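Local coordinates for protein CurD (Moorea producens 3L, PDB 5KP7) that probably acts as a hydroxymethylglutaryl-CoA synthase of the thiolase-like superfamily and binds 4'-phosphopantetheine, at residues A[270-275]-A[327-332]; A[144-149]-A[355-360]; A[104-109]-A[320-325]; A[283-288]-A[298-303]; A[77-82]-A[163-168]. The protein carries 3 engineered substitutions. All coordinates share one frame; numbering follows the deposited sequence.

Contact 1: residues A[270-275]-A[327-332]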
# COMPACT_ATOMS: atom_id res chain seq x y z
N TYR A 270 -7.46 -0.63 16.58
CA TYR A 270 -6.30 -0.53 15.70
C TYR A 270 -6.67 0.30 14.47
O TYR A 270 -7.87 0.44 14.16
CB TYR A 270 -5.83 -1.92 15.25
CG TYR A 270 -5.39 -2.75 16.42
CD1 TYR A 270 -4.14 -2.55 17.00
CD2 TYR A 270 -6.24 -3.67 16.99
CE1 TYR A 270 -3.75 -3.28 18.11
CE2 TYR A 270 -5.86 -4.41 18.11
CZ TYR A 270 -4.62 -4.21 18.67
OH TYR A 270 -4.23 -4.91 19.81
N LEU A 271 -5.66 0.83 13.81
CA LEU A 271 -5.80 1.55 12.55
C LEU A 271 -4.82 1.00 11.54
O LEU A 271 -3.63 0.86 11.84
CB LEU A 271 -5.53 3.04 12.76
CG LEU A 271 -6.50 3.76 13.69
CD1 LEU A 271 -5.91 5.09 14.10
CD2 LEU A 271 -7.88 3.94 13.06
N SER A 272 -5.33 0.63 10.35
CA SER A 272 -4.53 0.17 9.23
C SER A 272 -4.65 1.17 8.09
O SER A 272 -5.75 1.73 7.87
CB SER A 272 -4.96 -1.22 8.76
OG SER A 272 -4.24 -2.22 9.49
N PHE A 273 -3.54 1.40 7.40
CA PHE A 273 -3.47 2.46 6.38
C PHE A 273 -2.81 1.91 5.13
O PHE A 273 -1.94 1.03 5.21
CB PHE A 273 -2.56 3.59 6.86
CG PHE A 273 -3.05 4.38 8.08
CD1 PHE A 273 -2.90 3.89 9.36
CD2 PHE A 273 -3.54 5.67 7.92
CE1 PHE A 273 -3.27 4.66 10.46
CE2 PHE A 273 -3.91 6.46 9.02
CZ PHE A 273 -3.80 5.92 10.29
N HIS A 274 -3.17 2.46 3.95
CA HIS A 274 -2.31 2.33 2.80
C HIS A 274 -0.95 2.88 3.23
O HIS A 274 -0.87 3.97 3.76
CB HIS A 274 -2.83 3.14 1.60
CG HIS A 274 -1.86 3.14 0.47
ND1 HIS A 274 -1.35 1.97 -0.03
CD2 HIS A 274 -1.21 4.14 -0.16
CE1 HIS A 274 -0.46 2.25 -0.96
NE2 HIS A 274 -0.35 3.55 -1.06
N THR A 275 0.12 2.09 3.02
CA THR A 275 1.43 2.35 3.59
C THR A 275 2.52 2.42 2.51
O THR A 275 3.19 1.43 2.21
CB THR A 275 1.77 1.29 4.67
OG1 THR A 275 0.78 1.31 5.70
CG2 THR A 275 3.13 1.59 5.31
N PHE A 327 -4.47 -4.18 2.64
CA PHE A 327 -4.88 -5.52 3.03
C PHE A 327 -3.76 -6.24 3.74
O PHE A 327 -4.02 -6.98 4.70
CB PHE A 327 -5.39 -6.33 1.83
CG PHE A 327 -6.61 -5.74 1.15
CD1 PHE A 327 -7.50 -4.93 1.84
CD2 PHE A 327 -6.86 -6.03 -0.17
CE1 PHE A 327 -8.63 -4.39 1.20
CE2 PHE A 327 -7.99 -5.51 -0.81
CZ PHE A 327 -8.87 -4.70 -0.10
N LEU A 328 -2.53 -5.99 3.32
CA LEU A 328 -1.40 -6.55 4.05
C LEU A 328 -1.31 -5.94 5.46
O LEU A 328 -1.00 -6.63 6.43
CB LEU A 328 -0.09 -6.33 3.30
CG LEU A 328 1.14 -6.96 4.00
CD1 LEU A 328 0.95 -8.44 4.25
CD2 LEU A 328 2.38 -6.64 3.22
N SER A 329 -1.54 -4.62 5.54
CA SER A 329 -1.57 -3.95 6.84
C SER A 329 -2.63 -4.54 7.77
O SER A 329 -2.38 -4.83 8.95
CB SER A 329 -1.81 -2.46 6.67
OG SER A 329 -1.85 -1.85 7.94
N LEU A 330 -3.81 -4.81 7.22
CA LEU A 330 -4.85 -5.52 7.98
C LEU A 330 -4.38 -6.88 8.50
O LEU A 330 -4.52 -7.18 9.69
CB LEU A 330 -6.13 -5.67 7.15
CG LEU A 330 -7.24 -6.50 7.80
CD1 LEU A 330 -7.75 -5.89 9.10
CD2 LEU A 330 -8.38 -6.71 6.79
N ALA A 331 -3.78 -7.68 7.63
CA ALA A 331 -3.28 -8.98 8.02
C ALA A 331 -2.19 -8.82 9.12
O ALA A 331 -2.14 -9.60 10.08
CB ALA A 331 -2.68 -9.70 6.84
N SER A 332 -1.35 -7.80 8.96
CA SER A 332 -0.30 -7.50 9.95
C SER A 332 -0.87 -7.07 11.30
O SER A 332 -0.38 -7.50 12.35
CB SER A 332 0.64 -6.45 9.38
OG SER A 332 1.82 -6.34 10.18
O HOH W 1 -0.75 0.65 8.19

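Contact 2: residues A[144-149]-A[355-360]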
# COMPACT_ATOMS: atom_id res chain seq x y z
N GLY A 144 -12.47 -3.03 -5.11
CA GLY A 144 -12.86 -4.42 -5.34
C GLY A 144 -13.55 -5.05 -4.15
O GLY A 144 -14.59 -5.73 -4.29
N LEU A 145 -13.00 -4.81 -2.96
CA LEU A 145 -13.61 -5.33 -1.76
C LEU A 145 -15.03 -4.78 -1.56
O LEU A 145 -15.95 -5.51 -1.23
CB LEU A 145 -12.75 -5.01 -0.53
CG LEU A 145 -13.33 -5.38 0.84
CD1 LEU A 145 -13.72 -6.86 0.99
CD2 LEU A 145 -12.35 -4.96 1.93
N GLN A 146 -15.21 -3.48 -1.78
CA GLN A 146 -16.54 -2.88 -1.66
C GLN A 146 -17.51 -3.44 -2.67
O GLN A 146 -18.67 -3.64 -2.34
CB GLN A 146 -16.45 -1.35 -1.73
CG GLN A 146 -15.71 -0.75 -0.53
CD GLN A 146 -16.37 -1.04 0.81
OE1 GLN A 146 -17.59 -1.16 0.90
NE2 GLN A 146 -15.57 -1.19 1.84
N MET A 147 -17.06 -3.71 -3.89
CA MET A 147 -17.96 -4.32 -4.92
C MET A 147 -18.38 -5.73 -4.50
O MET A 147 -19.54 -6.12 -4.65
CB MET A 147 -17.27 -4.34 -6.30
CG MET A 147 -17.03 -2.96 -6.92
SD MET A 147 -18.36 -1.75 -6.89
CE MET A 147 -17.91 -0.76 -5.47
N ALA A 148 -17.43 -6.48 -3.92
CA ALA A 148 -17.70 -7.84 -3.43
C ALA A 148 -18.69 -7.83 -2.26
O ALA A 148 -19.61 -8.64 -2.22
CB ALA A 148 -16.39 -8.55 -3.07
N ILE A 149 -18.47 -6.91 -1.32
CA ILE A 149 -19.39 -6.72 -0.20
C ILE A 149 -20.81 -6.48 -0.74
O ILE A 149 -21.80 -7.07 -0.28
CB ILE A 149 -18.93 -5.54 0.68
CG1 ILE A 149 -17.70 -5.96 1.49
CG2 ILE A 149 -20.07 -5.06 1.62
CD1 ILE A 149 -16.87 -4.80 2.03
N CYS A 355 -8.40 8.88 -5.29
CA CYS A 355 -9.63 8.51 -4.58
C CYS A 355 -9.22 7.87 -3.25
O CYS A 355 -8.10 7.37 -3.11
CB CYS A 355 -10.53 7.58 -5.41
SG CYS A 355 -12.24 7.52 -4.81
N SER A 356 -10.09 7.91 -2.26
CA SER A 356 -9.81 7.41 -0.94
C SER A 356 -11.08 6.98 -0.23
O SER A 356 -12.17 7.41 -0.58
CB SER A 356 -9.08 8.48 -0.11
OG SER A 356 -9.95 9.55 0.25
N GLU A 357 -10.91 6.14 0.79
CA GLU A 357 -12.02 5.64 1.56
C GLU A 357 -11.59 5.25 2.95
O GLU A 357 -10.52 4.67 3.13
CB GLU A 357 -12.68 4.45 0.86
CG GLU A 357 -13.94 3.92 1.50
CD GLU A 357 -14.85 3.13 0.58
OE1 GLU A 357 -15.77 2.48 1.12
OE2 GLU A 357 -14.72 3.19 -0.68
N PHE A 358 -12.43 5.58 3.93
CA PHE A 358 -12.27 5.12 5.31
C PHE A 358 -13.43 4.21 5.65
O PHE A 358 -14.60 4.53 5.37
CB PHE A 358 -12.21 6.30 6.28
CG PHE A 358 -11.88 5.90 7.71
CD1 PHE A 358 -12.87 5.42 8.58
CD2 PHE A 358 -10.58 5.96 8.17
CE1 PHE A 358 -12.55 5.01 9.88
CE2 PHE A 358 -10.25 5.54 9.45
CZ PHE A 358 -11.24 5.10 10.31
N TYR A 359 -13.12 3.04 6.22
CA TYR A 359 -14.14 2.05 6.53
C TYR A 359 -13.69 1.21 7.71
O TYR A 359 -12.63 1.46 8.23
CB TYR A 359 -14.45 1.19 5.31
CG TYR A 359 -13.30 0.45 4.64
CD1 TYR A 359 -12.36 1.10 3.88
CD2 TYR A 359 -13.25 -0.93 4.67
CE1 TYR A 359 -11.34 0.41 3.21
CE2 TYR A 359 -12.25 -1.64 3.98
CZ TYR A 359 -11.32 -0.96 3.23
OH TYR A 359 -10.35 -1.68 2.53
N SER A 360 -14.51 0.25 8.16
CA SER A 360 -14.15 -0.45 9.42
C SER A 360 -14.78 -1.81 9.54
O SER A 360 -15.72 -2.14 8.81
CB SER A 360 -14.53 0.42 10.63
OG SER A 360 -15.94 0.66 10.70

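Contact 3: residues A[104-109]-A[320-325]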
# COMPACT_ATOMS: atom_id res chain seq x y z
N CYS A 104 -7.40 -6.54 -8.76
CA CYS A 104 -7.21 -5.11 -8.46
C CYS A 104 -5.76 -4.81 -8.64
O CYS A 104 -4.90 -5.42 -7.95
CB CYS A 104 -7.67 -4.82 -7.03
SG CYS A 104 -9.41 -5.27 -6.75
N SER A 105 -5.41 -3.95 -9.58
CA SER A 105 -4.01 -3.83 -9.96
C SER A 105 -3.75 -2.51 -10.70
O SER A 105 -4.68 -1.97 -11.33
CB SER A 105 -3.58 -5.03 -10.85
OG SER A 105 -2.18 -5.04 -11.06
N GLU A 106 -2.51 -2.05 -10.64
CA GLU A 106 -1.99 -1.01 -11.52
C GLU A 106 -0.80 -1.54 -12.33
O GLU A 106 -0.02 -0.75 -12.89
CB GLU A 106 -1.68 0.28 -10.76
CG GLU A 106 -0.72 0.13 -9.60
CD GLU A 106 -0.88 1.27 -8.60
OE1 GLU A 106 -1.72 1.16 -7.68
OE2 GLU A 106 -0.18 2.26 -8.74
N SER A 107 -0.71 -2.87 -12.44
CA SER A 107 0.38 -3.59 -13.10
C SER A 107 -0.19 -4.49 -14.17
O SER A 107 0.31 -5.63 -14.40
CB SER A 107 1.17 -4.45 -12.05
OG SER A 107 1.64 -3.68 -10.99
N GLY A 108 -1.24 -4.04 -14.86
CA GLY A 108 -1.93 -4.89 -15.87
C GLY A 108 -1.06 -5.29 -17.04
O GLY A 108 -0.02 -4.68 -17.30
N ILE A 109 -1.47 -6.37 -17.69
CA ILE A 109 -0.68 -6.98 -18.76
C ILE A 109 -1.33 -6.86 -20.14
O ILE A 109 -0.78 -7.35 -21.13
CB ILE A 109 -0.35 -8.45 -18.46
CG1 ILE A 109 -1.61 -9.29 -18.34
CG2 ILE A 109 0.54 -8.53 -17.23
CD1 ILE A 109 -1.37 -10.81 -18.29
N ASN A 320 6.03 -0.93 -0.54
CA ASN A 320 4.71 -0.53 -1.02
C ASN A 320 4.30 -1.54 -2.10
O ASN A 320 4.98 -1.65 -3.14
CB ASN A 320 4.84 0.87 -1.65
CG ASN A 320 3.53 1.43 -2.16
OD1 ASN A 320 2.47 0.83 -2.03
ND2 ASN A 320 3.60 2.63 -2.69
N ILE A 321 3.19 -2.25 -1.86
CA ILE A 321 2.65 -3.20 -2.83
C ILE A 321 1.32 -2.67 -3.40
O ILE A 321 0.47 -3.43 -3.83
CB ILE A 321 2.58 -4.64 -2.29
CG1 ILE A 321 1.73 -4.78 -1.03
CG2 ILE A 321 3.99 -5.09 -1.98
CD1 ILE A 321 1.39 -6.22 -0.63
N MET A 322 1.26 -1.35 -3.50
CA MET A 322 0.20 -0.62 -4.19
C MET A 322 -1.16 -0.97 -3.70
O MET A 322 -1.40 -0.86 -2.51
CB MET A 322 0.32 -0.77 -5.73
CG MET A 322 1.66 -0.53 -6.30
SD MET A 322 2.23 1.07 -5.89
CE MET A 322 3.93 0.58 -5.64
N GLY A 323 -2.05 -1.47 -4.55
CA GLY A 323 -3.42 -1.73 -4.11
C GLY A 323 -3.63 -2.81 -3.08
O GLY A 323 -4.70 -2.88 -2.50
N ALA A 324 -2.61 -3.66 -2.85
CA ALA A 324 -2.65 -4.71 -1.85
C ALA A 324 -2.15 -4.24 -0.45
O ALA A 324 -2.31 -4.97 0.53
CB ALA A 324 -1.81 -5.88 -2.30
N THR A 325 -1.54 -3.06 -0.36
CA THR A 325 -0.81 -2.71 0.86
C THR A 325 -1.73 -2.60 2.06
O THR A 325 -1.41 -3.11 3.15
CB THR A 325 0.01 -1.42 0.71
OG1 THR A 325 0.80 -1.50 -0.48
CG2 THR A 325 0.91 -1.22 1.91
O HOH W 2 -3.33 -1.19 -7.54

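Contact 4: residues A[283-288]-A[298-303]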
# COMPACT_ATOMS: atom_id res chain seq x y z
N GLY A 283 3.36 10.02 10.34
CA GLY A 283 2.98 11.43 10.15
C GLY A 283 1.49 11.69 9.98
O GLY A 283 0.95 12.64 10.54
N ALA A 284 0.81 10.84 9.20
CA ALA A 284 -0.64 10.95 9.02
C ALA A 284 -1.42 10.74 10.32
O ALA A 284 -2.32 11.52 10.65
CB ALA A 284 -1.12 10.00 7.93
N HIS A 285 -1.05 9.70 11.06
CA HIS A 285 -1.69 9.41 12.33
C HIS A 285 -1.48 10.59 13.30
O HIS A 285 -2.42 10.98 13.99
CB HIS A 285 -1.11 8.11 12.92
CG HIS A 285 -1.49 7.86 14.35
ND1 HIS A 285 -0.63 8.17 15.38
CD2 HIS A 285 -2.60 7.35 14.91
CE1 HIS A 285 -1.21 7.87 16.53
NE2 HIS A 285 -2.40 7.37 16.27
N ARG A 286 -0.28 11.14 13.32
CA ARG A 286 0.03 12.29 14.18
C ARG A 286 -0.85 13.48 13.80
O ARG A 286 -1.46 14.12 14.67
CB ARG A 286 1.50 12.65 14.07
CG ARG A 286 1.94 13.91 14.84
CD ARG A 286 3.18 14.50 14.18
NE ARG A 286 4.25 13.56 14.23
CZ ARG A 286 5.09 13.19 13.26
NH1 ARG A 286 5.16 13.75 12.06
NH2 ARG A 286 5.96 12.25 13.58
N ASN A 287 -0.97 13.75 12.50
CA ASN A 287 -1.80 14.86 12.04
C ASN A 287 -3.27 14.67 12.44
O ASN A 287 -3.93 15.60 12.93
CB ASN A 287 -1.66 15.01 10.52
CG ASN A 287 -2.37 16.23 9.97
OD1 ASN A 287 -3.17 16.12 9.04
ND2 ASN A 287 -2.05 17.38 10.51
N MET A 288 -3.78 13.46 12.25
CA MET A 288 -5.14 13.16 12.66
C MET A 288 -5.38 13.32 14.17
O MET A 288 -6.38 13.92 14.59
CB MET A 288 -5.54 11.75 12.24
CG MET A 288 -5.58 11.53 10.73
SD MET A 288 -7.01 12.28 9.93
CE MET A 288 -8.25 11.07 10.37
N ALA A 298 3.84 13.10 23.25
CA ALA A 298 4.10 11.79 23.89
C ALA A 298 2.89 10.83 23.81
O ALA A 298 3.03 9.66 23.47
CB ALA A 298 4.58 11.95 25.32
N GLU A 299 1.71 11.37 24.07
CA GLU A 299 0.44 10.67 23.99
C GLU A 299 0.22 10.12 22.56
O GLU A 299 -0.17 8.95 22.37
CB GLU A 299 -0.63 11.69 24.32
CG GLU A 299 -2.06 11.26 24.54
CD GLU A 299 -2.95 12.49 24.87
OE1 GLU A 299 -2.44 13.60 25.26
OE2 GLU A 299 -4.19 12.37 24.71
N ILE A 300 0.53 10.95 21.57
CA ILE A 300 0.38 10.53 20.16
C ILE A 300 1.32 9.38 19.86
O ILE A 300 0.92 8.41 19.20
CB ILE A 300 0.61 11.71 19.18
CG1 ILE A 300 -0.58 12.69 19.33
CG2 ILE A 300 0.80 11.22 17.75
CD1 ILE A 300 -0.47 13.94 18.47
N GLU A 301 2.57 9.49 20.33
CA GLU A 301 3.55 8.43 20.05
C GLU A 301 3.16 7.11 20.72
O GLU A 301 3.32 6.04 20.11
CB GLU A 301 4.98 8.88 20.42
CG GLU A 301 6.05 7.78 20.34
CD GLU A 301 6.19 7.08 19.00
OE1 GLU A 301 5.66 7.56 17.96
OE2 GLU A 301 6.81 5.97 18.98
N ALA A 302 2.66 7.17 21.96
CA ALA A 302 2.17 5.95 22.62
C ALA A 302 1.00 5.34 21.85
O ALA A 302 0.93 4.13 21.68
CB ALA A 302 1.76 6.24 24.06
N ASP A 303 0.09 6.21 21.37
CA ASP A 303 -1.05 5.76 20.60
C ASP A 303 -0.61 5.14 19.28
O ASP A 303 -1.17 4.09 18.86
CB ASP A 303 -2.03 6.93 20.36
CG ASP A 303 -3.34 6.46 19.76
OD1 ASP A 303 -4.14 5.78 20.48
OD2 ASP A 303 -3.57 6.72 18.58

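Contact 5: residues A[77-82]-A[163-168]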
# COMPACT_ATOMS: atom_id res chain seq x y z
N SER A 77 0.94 -14.61 -11.55
CA SER A 77 1.55 -15.62 -10.71
C SER A 77 1.54 -15.20 -9.24
O SER A 77 1.25 -16.03 -8.37
CB SER A 77 2.94 -16.01 -11.22
OG SER A 77 3.94 -15.06 -10.97
N TYR A 78 1.77 -13.90 -8.96
CA TYR A 78 1.67 -13.40 -7.60
C TYR A 78 0.24 -13.64 -7.07
O TYR A 78 0.06 -14.10 -5.93
CB TYR A 78 2.03 -11.91 -7.56
CG TYR A 78 3.44 -11.63 -7.14
CD1 TYR A 78 4.53 -11.99 -7.94
CD2 TYR A 78 3.72 -10.98 -5.93
CE1 TYR A 78 5.84 -11.72 -7.53
CE2 TYR A 78 5.02 -10.71 -5.54
CZ TYR A 78 6.06 -11.04 -6.34
OH TYR A 78 7.35 -10.77 -5.88
N ALA A 79 -0.76 -13.28 -7.88
CA ALA A 79 -2.15 -13.43 -7.50
C ALA A 79 -2.55 -14.86 -7.21
O ALA A 79 -3.24 -15.14 -6.21
CB ALA A 79 -3.06 -12.85 -8.57
N VAL A 80 -2.16 -15.78 -8.09
CA VAL A 80 -2.46 -17.18 -7.90
C VAL A 80 -1.80 -17.72 -6.62
O VAL A 80 -2.42 -18.46 -5.86
CB VAL A 80 -2.11 -18.01 -9.16
CG1 VAL A 80 -2.21 -19.52 -8.87
CG2 VAL A 80 -2.99 -17.61 -10.34
N ASN A 81 -0.54 -17.36 -6.38
CA ASN A 81 0.13 -17.78 -5.17
C ASN A 81 -0.52 -17.23 -3.89
O ASN A 81 -0.55 -17.93 -2.86
CB ASN A 81 1.62 -17.45 -5.25
CG ASN A 81 2.34 -18.34 -6.26
OD1 ASN A 81 2.06 -19.53 -6.35
ND2 ASN A 81 3.29 -17.78 -6.97
N ALA A 82 -1.07 -16.00 -3.97
CA ALA A 82 -1.80 -15.44 -2.84
C ALA A 82 -3.12 -16.17 -2.60
O ALA A 82 -3.50 -16.43 -1.44
CB ALA A 82 -2.03 -13.96 -3.06
N LEU A 163 -14.09 -13.57 -4.99
CA LEU A 163 -12.67 -13.60 -4.72
C LEU A 163 -12.06 -12.30 -5.24
O LEU A 163 -12.16 -12.01 -6.43
CB LEU A 163 -12.02 -14.80 -5.41
CG LEU A 163 -10.53 -15.04 -5.25
CD1 LEU A 163 -10.19 -15.35 -3.81
CD2 LEU A 163 -10.06 -16.16 -6.18
N VAL A 164 -11.47 -11.53 -4.34
CA VAL A 164 -10.87 -10.24 -4.68
C VAL A 164 -9.37 -10.38 -4.45
O VAL A 164 -8.95 -10.72 -3.33
CB VAL A 164 -11.43 -9.11 -3.80
CG1 VAL A 164 -10.72 -7.80 -4.12
CG2 VAL A 164 -12.94 -8.97 -3.97
N ILE A 165 -8.57 -10.15 -5.49
CA ILE A 165 -7.12 -10.26 -5.34
C ILE A 165 -6.48 -8.98 -5.79
O ILE A 165 -6.62 -8.56 -6.95
CB ILE A 165 -6.49 -11.43 -6.13
CG1 ILE A 165 -7.26 -12.74 -5.89
CG2 ILE A 165 -5.02 -11.59 -5.77
CD1 ILE A 165 -6.83 -13.86 -6.82
N ALA A 166 -5.80 -8.33 -4.86
CA ALA A 166 -5.00 -7.15 -5.14
C ALA A 166 -3.57 -7.63 -5.39
O ALA A 166 -2.99 -8.34 -4.56
CB ALA A 166 -5.04 -6.14 -3.99
N THR A 167 -3.05 -7.33 -6.56
CA THR A 167 -1.73 -7.81 -6.99
C THR A 167 -0.98 -6.73 -7.73
O THR A 167 -1.55 -6.08 -8.61
CB THR A 167 -1.84 -9.10 -7.86
OG1 THR A 167 -0.54 -9.52 -8.22
CG2 THR A 167 -2.69 -8.87 -9.11
N ASP A 168 0.27 -6.50 -7.37
CA ASP A 168 1.10 -5.47 -8.03
C ASP A 168 2.59 -5.83 -7.91
O ASP A 168 3.01 -6.42 -6.91
CB ASP A 168 0.82 -4.07 -7.46
CG ASP A 168 -0.40 -3.38 -8.10
OD1 ASP A 168 -0.42 -3.20 -9.33
OD2 ASP A 168 -1.33 -3.02 -7.36

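Contact 1: residues A[270-275]-A[327-332]
The flat groups between Ser272 and Ser329 are peptide planes rather than rings. The peptide joining Ser272 to Phe273 directs its N-H to water 1, 3.0 Å from Phe273 N, and the same water lies 2.7 Å from Ser329 OG, bridging strand and helix. Where the strand ends, the carbonyl of Phe273 receives the hydroxyl of Thr275 from above its plane: Thr275 OG1 is 2.8 Å from Phe273 O and 51° out of the plane, a bond within the segment where strand gives way to loop. The direct bond across the contact joins two hydroxyls, Ser272 OG and Ser329 OG at 2.9 Å, and either may donate. Ser329 reaches it with OG anti to the backbone N (chi1 179°), and Ser329 CB sits 3.8 Å from Phe273 O. Strand 270-273 here packs on helix 325-336, one of the buried central helices of the thiolase fold, at an axis separation of 7.2 Å and nearly antiparallel (153°). Small serines on both sides are consistent with this close approach, the CA atoms of Ser272 and Ser329 being 5.6 Å apart. Ser272 OG is also bonded to Thr333 OG1, one helical turn past Ser329, and Thr333 OG1 bonds to Ser329 O as well. Beside the serines, Leu330 sits at the side and packs on Ile345 and Met347 of the adjacent strand 343-351.

Contact 2: residues A[144-149]-A[355-360]
Tyr359 holds its ring in the crowded position between backbone N and carbonyl carbon (chi1 57°), while Gln146 starts with CG beside its own N and bends again at chi2 (-61°), which brings the amide nitrogen over the ring. Gln146 NE2 stands over one ring face, offset toward the rim, 3.7 Å from Tyr359 CD2. The amide is nearly upright on the ring, the planes 81° apart. The glutamine also meets Glu357, whose chain runs out extended to place OE1 3.6 Å from Gln146 CD; this is close packing without a direct bond between amide and carboxylate. The acid is fixed instead through OE2 by Tyr139 OH. Leu145 approaches the ring obliquely, its CD2 3.9 Å from both Tyr359 CE2 and Tyr359 OH, and that hydroxyl is anchored on Thr142 OG1, two residues before the segment on the same helix. Only side chains bridge the wide separation, since the axes stay 11.9 Å apart. Phe327 of helix 325-336 also packs against Leu145 and Tyr359. A helix from the N-terminal half meeting a strand from the C-terminal half, 206 residues later, belongs to the layered core of the thiolase fold, in which two related halves enclose central helices.

Contact 3: residues A[104-109]-A[320-325]
Glu106 lays a carboxylate oxygen against the aliphatic root of Met322, a residue whose backbone takes the uncommon phi/psi of 56°/-121°. These values, with Gly323 following and Ala324 N bonded to Ile321 O, make residues 321-324 a type II' beta turn leading into helix 325-336. An Asx turn overlaps its start, Met322 N donating to Asn320 OD1 at 2.9 Å, and Asn320 belongs to the 4'-phosphopantetheine pocket. The other loop carries an ST turn, with Ser107 N bonded to Ser105 OG. Between the loops, Glu106 OE1 comes 3.4 Å from Met322 CB, and the two side chains cross at about a right angle. The bend at chi2 sets Met322 SD 3.9 Å from Glu106 OE2, and the end of the chain then leads away. No direct polar bond joins the loops; water 2, 2.9 Å from Glu106 OE1, has a weak bond to Gly323 N, whose firmer partner is Asp168 OD2. Glu106 OE2 is held by a salt bridge to Arg227, which also touches Met322. With an alanine in place of Glu106, Arg227 would probably lose this charge partner and the flank of Met322 the carboxylate that lies against it. Just past the turn, at the first residue of helix 325-336, Thr325 N and Thr325 OG1 both bond to Met322 O, from the same face of the carbonyl plane, each at 3.1 Å.

Contact 4: residues A[283-288]-A[298-303]
His285 and Asp303 form the tight end of this contact between two consecutive helices, 278-293 and 297-307, joined by a short loop, with local axes 10.0 Å apart at 129°. The imidazole NE2 of His285 donates to Asp303 OD2 at 2.7 Å, a compact His-carboxylate bond. Ring and carboxylate are nearly coplanar, and the oxygen lies in the imidazole plane and accepts on its anti lone pair. With CG anti to its backbone N (chi1 168°), His285 swings its ring across to the second helix, where Ile300 O also sits at the ring edge, 3.5 Å from His285 CE1. Asp303 OD1 is gripped by Arg306 and Arg307, which probably helps keep the acid ionised. Replacing His285 by a leucine would remove that N-H and is likely to cost Asp303 OD2 one of its partners and break the polar tie between the two helices. The Arg286 side, by contrast, is held within the two segments by van der Waals packing alone. Arg286 is partly exposed and faces another protein chain, outside this contact, where its NH1 pairs with an acidic side chain of that chain. Only the root of the arginine packs on the second helix: Ile300 CG2 rests 3.8 Å from Arg286 CA and 4.0 Å from Arg286 CB, and Ile300 CD1 reaches 3.9 Å from Arg286 O.

Contact 5: residues A[77-82]-A[163-168]
Ala79 sits at the centre of the contact, its methyl lodged between two side chains of the strand. Ala79 CB is 3.6 Å from Ile165 CG2 on one flank and 4.0 Å from both CB and CG2 of Thr167 on the other. Ile165 also meets the backbone of Ala79: Ile165 CG2 lies 3.8 Å from Ala79 CA, and Ile165 CD1 comes 3.9 Å from Ala79 O. At the other end, Thr167 OG1 sits 3.6 Å from Tyr78 CB. These are van der Waals contacts, and the small alanine probably allows the helix to come close, with the CA atoms of Ala79 and Thr167 only 5.7 Å apart. The next shell fixes the groups. Thr167 OG1 stands anti to the backbone N (chi1 -179°), which turns it to the beginning of the helix, where it bonds to Pro75 O; the hydroxyl is bonded there and still packs against Tyr78 CB, while CB and CG2 meet Ala79. The Tyr78 side chain also touches Ala194 of a loop and Ala196 of strand 195-202, and its ring meets Tyr36 edge-to-face. Ile119 of helix 115-123 closes over both Ala79 and Ile165. The alternate strand residues, Val164 and Ala166, point to the opposite face. Helix 75-89 and helix 115-123 therefore lie on one face of the sheet, over strand 161-168 between its neighbours 98-104 and 195-202, with the central helices of the thiolase fold beneath.

Contacts 1, 2, 3 and 5 converge on the buried core, with centres 9 to 17 Å apart, whereas contact 4 lies about 16 Å from contact 1 but about 33 Å from contact 5, centre to centre. Contacts 3 and 5 are the closest pair: Asp168 OD1 is 2.7 Å from both Glu106 N and Ser107 OG, probable hydrogen bonds. Phe327 ties contact 1 to contact 2, its CE1 3.5 Å from Tyr359 OH, and Ala148 CB meets Val164 CG2 at 3.6 Å between contacts 2 and 5. Contact 3 touches the 4'-phosphopantetheine through Asn320, which His274 of contact 1 also packs against. Leu271 reaches His285, linking contacts 1 and 4; the side chain of Arg286 is about 12 Å from the ligand.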